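Local coordinates for protein DNA fragmentation factor 40 KDA subunit (Mus musculus, PDB 1V0D) that cuts chromosomal DNA as a nuclease during apoptosis, bringing about DNA fragmentation and chromatin condensation, at residues A[208-212]-A[224-228]; A[238-242]-A[304-308]. One frame throughout, in Å; residues are numbered along the deposited sequence.

Contact 1: A[208-212]-A[224-228]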
# COMPACT_ATOMS: atom_id res chain seq x y z
N SER A 208 15.14 13.57 7.73
CA SER A 208 14.94 14.93 7.28
C SER A 208 14.15 14.97 5.96
O SER A 208 13.42 15.91 5.68
CB SER A 208 16.31 15.58 7.11
OG SER A 208 16.21 16.70 6.26
N TYR A 209 14.30 13.93 5.16
CA TYR A 209 13.60 13.87 3.88
C TYR A 209 12.09 14.07 3.98
O TYR A 209 11.49 14.64 3.08
CB TYR A 209 13.86 12.54 3.17
CG TYR A 209 15.26 12.37 2.61
CD1 TYR A 209 16.04 13.47 2.29
CD2 TYR A 209 15.78 11.10 2.36
CE1 TYR A 209 17.32 13.31 1.73
CE2 TYR A 209 17.05 10.93 1.80
CZ TYR A 209 17.81 12.04 1.50
OH TYR A 209 19.06 11.88 0.95
N PHE A 210 11.47 13.59 5.06
CA PHE A 210 10.01 13.71 5.19
C PHE A 210 9.47 14.86 6.00
O PHE A 210 8.27 15.13 5.95
CB PHE A 210 9.40 12.43 5.78
CG PHE A 210 9.34 11.28 4.82
CD1 PHE A 210 9.86 11.38 3.54
CD2 PHE A 210 8.77 10.07 5.22
CE1 PHE A 210 9.83 10.30 2.67
CE2 PHE A 210 8.74 8.98 4.36
CZ PHE A 210 9.26 9.10 3.08
N ASP A 211 10.32 15.57 6.74
CA ASP A 211 9.78 16.65 7.54
C ASP A 211 9.95 18.06 7.00
O ASP A 211 11.06 18.54 6.76
CB ASP A 211 10.29 16.51 9.00
CG ASP A 211 11.18 17.65 9.44
OD1 ASP A 211 12.42 17.51 9.32
OD2 ASP A 211 10.66 18.67 9.93
N ARG A 212 8.81 18.72 6.77
CA ARG A 212 8.80 20.08 6.28
C ARG A 212 9.52 20.87 7.36
O ARG A 212 9.89 20.33 8.40
CB ARG A 212 7.36 20.57 6.11
CG ARG A 212 6.44 20.36 7.32
CD ARG A 212 4.98 20.75 7.01
NE ARG A 212 4.12 20.72 8.20
CZ ARG A 212 2.79 20.87 8.18
NH1 ARG A 212 2.15 21.06 7.03
NH2 ARG A 212 2.11 20.85 9.31
N GLU A 224 5.13 23.29 3.29
CA GLU A 224 3.75 23.05 3.70
C GLU A 224 3.49 21.55 3.83
O GLU A 224 2.44 21.14 4.33
CB GLU A 224 2.75 23.65 2.69
CG GLU A 224 2.68 25.17 2.68
CD GLU A 224 4.00 25.82 2.27
OE1 GLU A 224 4.50 25.50 1.16
OE2 GLU A 224 4.54 26.65 3.05
N GLY A 225 4.44 20.74 3.39
CA GLY A 225 4.28 19.30 3.48
C GLY A 225 3.84 18.60 2.20
O GLY A 225 3.46 17.43 2.25
N TRP A 226 3.90 19.29 1.06
CA TRP A 226 3.50 18.67 -0.22
C TRP A 226 4.60 17.90 -0.96
O TRP A 226 5.63 18.48 -1.33
CB TRP A 226 2.93 19.73 -1.16
CG TRP A 226 1.53 20.14 -0.84
CD1 TRP A 226 1.13 21.23 -0.12
CD2 TRP A 226 0.34 19.44 -1.21
NE1 TRP A 226 -0.24 21.25 -0.02
CE2 TRP A 226 -0.75 20.16 -0.68
CE3 TRP A 226 0.09 18.27 -1.94
CZ2 TRP A 226 -2.08 19.75 -0.86
CZ3 TRP A 226 -1.23 17.86 -2.11
CH2 TRP A 226 -2.30 18.60 -1.57
N PHE A 227 4.37 16.61 -1.19
CA PHE A 227 5.33 15.78 -1.92
C PHE A 227 4.82 15.51 -3.33
O PHE A 227 3.62 15.35 -3.54
CB PHE A 227 5.54 14.43 -1.22
CG PHE A 227 6.09 14.54 0.16
CD1 PHE A 227 5.27 14.90 1.23
CD2 PHE A 227 7.43 14.24 0.42
CE1 PHE A 227 5.77 14.96 2.54
CE2 PHE A 227 7.94 14.29 1.73
CZ PHE A 227 7.11 14.65 2.79
N SER A 228 5.73 15.48 -4.30
CA SER A 228 5.36 15.23 -5.68
C SER A 228 5.98 13.93 -6.14
O SER A 228 7.15 13.66 -5.88
CB SER A 228 5.86 16.35 -6.59
OG SER A 228 5.06 17.51 -6.46

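Contact 2: A[238-242]-A[304-308]. With ZN (zinc ion), chain B.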
# COMPACT_ATOMS: atom_id res chain seq x y z
N CYS A 238 6.53 12.53 -13.25
CA CYS A 238 5.28 11.79 -13.10
C CYS A 238 4.24 12.27 -14.09
O CYS A 238 3.73 13.38 -13.98
CB CYS A 238 4.73 11.93 -11.67
SG CYS A 238 3.09 11.19 -11.40
N LEU A 239 3.91 11.43 -15.06
CA LEU A 239 2.93 11.79 -16.07
C LEU A 239 1.53 12.03 -15.50
O LEU A 239 0.76 12.79 -16.07
CB LEU A 239 2.87 10.70 -17.14
CG LEU A 239 4.22 10.51 -17.84
CD1 LEU A 239 4.25 9.19 -18.62
CD2 LEU A 239 4.49 11.73 -18.75
N SER A 240 1.21 11.38 -14.39
CA SER A 240 -0.10 11.54 -13.77
C SER A 240 -0.12 12.74 -12.84
O SER A 240 -1.18 13.26 -12.48
CB SER A 240 -0.48 10.28 -12.99
OG SER A 240 -0.31 9.12 -13.79
N LYS A 241 1.08 13.19 -12.46
CA LYS A 241 1.24 14.33 -11.56
C LYS A 241 0.69 14.08 -10.16
O LYS A 241 -0.09 14.87 -9.64
CB LYS A 241 0.59 15.56 -12.17
CG LYS A 241 1.27 16.01 -13.44
CD LYS A 241 0.82 17.41 -13.81
CE LYS A 241 1.55 17.90 -15.04
NZ LYS A 241 1.07 19.27 -15.40
N HIS A 242 1.11 12.97 -9.57
CA HIS A 242 0.69 12.56 -8.24
C HIS A 242 1.32 13.45 -7.18
O HIS A 242 2.51 13.76 -7.25
CB HIS A 242 1.15 11.14 -7.96
CG HIS A 242 0.60 10.12 -8.90
ND1 HIS A 242 1.38 9.16 -9.49
CD2 HIS A 242 -0.67 9.85 -9.28
CE1 HIS A 242 0.62 8.34 -10.19
NE2 HIS A 242 -0.63 8.74 -10.08
N HIS A 304 4.67 7.45 -6.09
CA HIS A 304 3.32 7.06 -5.72
C HIS A 304 3.31 5.59 -6.14
O HIS A 304 4.10 5.19 -6.98
CB HIS A 304 2.33 7.90 -6.53
CG HIS A 304 0.92 7.40 -6.52
ND1 HIS A 304 0.53 6.26 -7.18
CD2 HIS A 304 -0.21 7.96 -6.03
CE1 HIS A 304 -0.78 6.13 -7.11
NE2 HIS A 304 -1.26 7.15 -6.42
N ILE A 305 2.45 4.79 -5.55
CA ILE A 305 2.44 3.36 -5.87
C ILE A 305 2.22 3.01 -7.35
O ILE A 305 2.71 1.99 -7.83
CB ILE A 305 1.40 2.61 -5.00
CG1 ILE A 305 1.53 1.11 -5.22
CG2 ILE A 305 -0.01 3.12 -5.30
CD1 ILE A 305 0.62 0.29 -4.37
N ALA A 306 1.51 3.87 -8.07
CA ALA A 306 1.24 3.61 -9.49
C ALA A 306 2.48 3.87 -10.37
O ALA A 306 2.49 3.53 -11.56
CB ALA A 306 0.07 4.48 -9.96
N CYS A 307 3.50 4.48 -9.77
CA CYS A 307 4.73 4.78 -10.48
C CYS A 307 5.88 4.02 -9.87
O CYS A 307 7.02 4.46 -9.93
CB CYS A 307 5.04 6.28 -10.42
SG CYS A 307 3.89 7.30 -11.34
N HIS A 308 5.58 2.89 -9.24
CA HIS A 308 6.62 2.07 -8.66
C HIS A 308 6.67 0.83 -9.51
O HIS A 308 5.94 -0.13 -9.25
CB HIS A 308 6.31 1.67 -7.22
CG HIS A 308 7.43 0.92 -6.55
ND1 HIS A 308 7.28 0.29 -5.33
CD2 HIS A 308 8.72 0.75 -6.90
CE1 HIS A 308 8.43 -0.24 -4.96
NE2 HIS A 308 9.33 0.03 -5.89
ZN ZN B . 3.47 9.19 -10.26

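Contact 1: A[208-212]-A[224-228]
With CG lodged between its backbone N and carbonyl carbon (chi1 51°), Arg212 starts off toward segment 224-228, and its extended chain from CG to NE carries the guanidinium to the backbone of Glu224 and Gly225. Phe227 answers from the other segment: its CG stands anti to the carbonyl carbon (chi1 -61°), which aims the far end of the ring at the backbone of Tyr209 and Phe210. Arg212 NH1 donates to Glu224 O at 2.7 Å. The carbonyl oxygen lies in the guanidinium plane, yet the donor comes from above the carbonyl plane, well away from a lone pair, and the bond is bent. Closer to the backbone, the aliphatic part of the chain runs along the peptide, CD resting 3.7 Å from Gly225 N. Gly225 has a positive phi at which a CB would collide with the preceding carbonyl oxygen. Arg212 NH2 bonds to Ile133 O and forms a salt bridge with Glu136, so an alanine here would probably leave that carboxylate without its charged mate and Glu224 O without its donor. The edge of the Phe227 ring faces two carbonyl oxygens, with CZ 3.4 Å from Phe210 O and CE2 3.8 Å from Tyr209 O. Phe210 O also accepts a hydrogen bond from Tyr247. The two phenyl rings meet obliquely, their planes at 83° and CE2 of Phe227 3.9 Å from CD1 of Phe210. Phe256 touches both, edge-to-face with Phe210. Aromatic packing and an arginine tied to loop carbonyls thus join the loop after helix 186-202, with its short 3-10 turn, to strand 227-228 of the short antiparallel strand pair 227-228 and 243-244 in the nuclease part of the chain.

Contact 2: A[238-242]-A[304-308]
Metal bonds dominate where Cys238 and His242 face Cys307: zinc is held by Cys238 SG at 2.3 Å, by His242 ND1 at 2.2 Å and by Cys307 SG at 2.2 Å, and Cys229 supplies the fourth ligand. Ring packing comes next. His242 lies face to face on His304, the centroids 3.7 Å apart and the planes at 13°, while Ser240 CB lies over the rim of the opposite face of His242. Cys307 SG sits at the edge of the same imidazole, 3.6 Å from CE1. His304 reaches the stack with CG anti to its backbone N (chi1 166°). Hydrogen bonds fix the groups within each segment: His242 N donates almost straight to Cys238 SG at 3.2 Å, and Ala306 N donates to His304 ND1 at 2.7 Å, near the ring plane. The far nitrogen of the zinc ligand, His242 NE2, is bonded to Glu251 of the second subunit. Three cysteines, if bound as thiolates, and one neutral imidazole would leave the zinc centre with a net negative charge, which the N-H...S hydrogen bond to Cys238 is likely to ease, and four protein ligands are consistent with a structural zinc tying together two loops far apart in the sequence.

Both contacts are buried, but contact 1 lies nearer the centre of the chain, and contact 2 meets the second subunit through more of its residues. They sit about 17 Å apart between centres and serve the same antiparallel strand pair: contact 1 holds the start of strand 227-228, and contact 2 anchors the loop leading into its partner, 243-244, with Ser228 CB 4.3 Å from His242 O where they touch. Contact 1 joins parts close in sequence by aromatic packing and an arginine on a backbone carbonyl; contact 2 spans some sixty residues by metal coordination. Its second segment follows strand 300-303 and ends at His308, which with Asp262 belongs to the magnesium site of this His-Me finger superfamily nuclease.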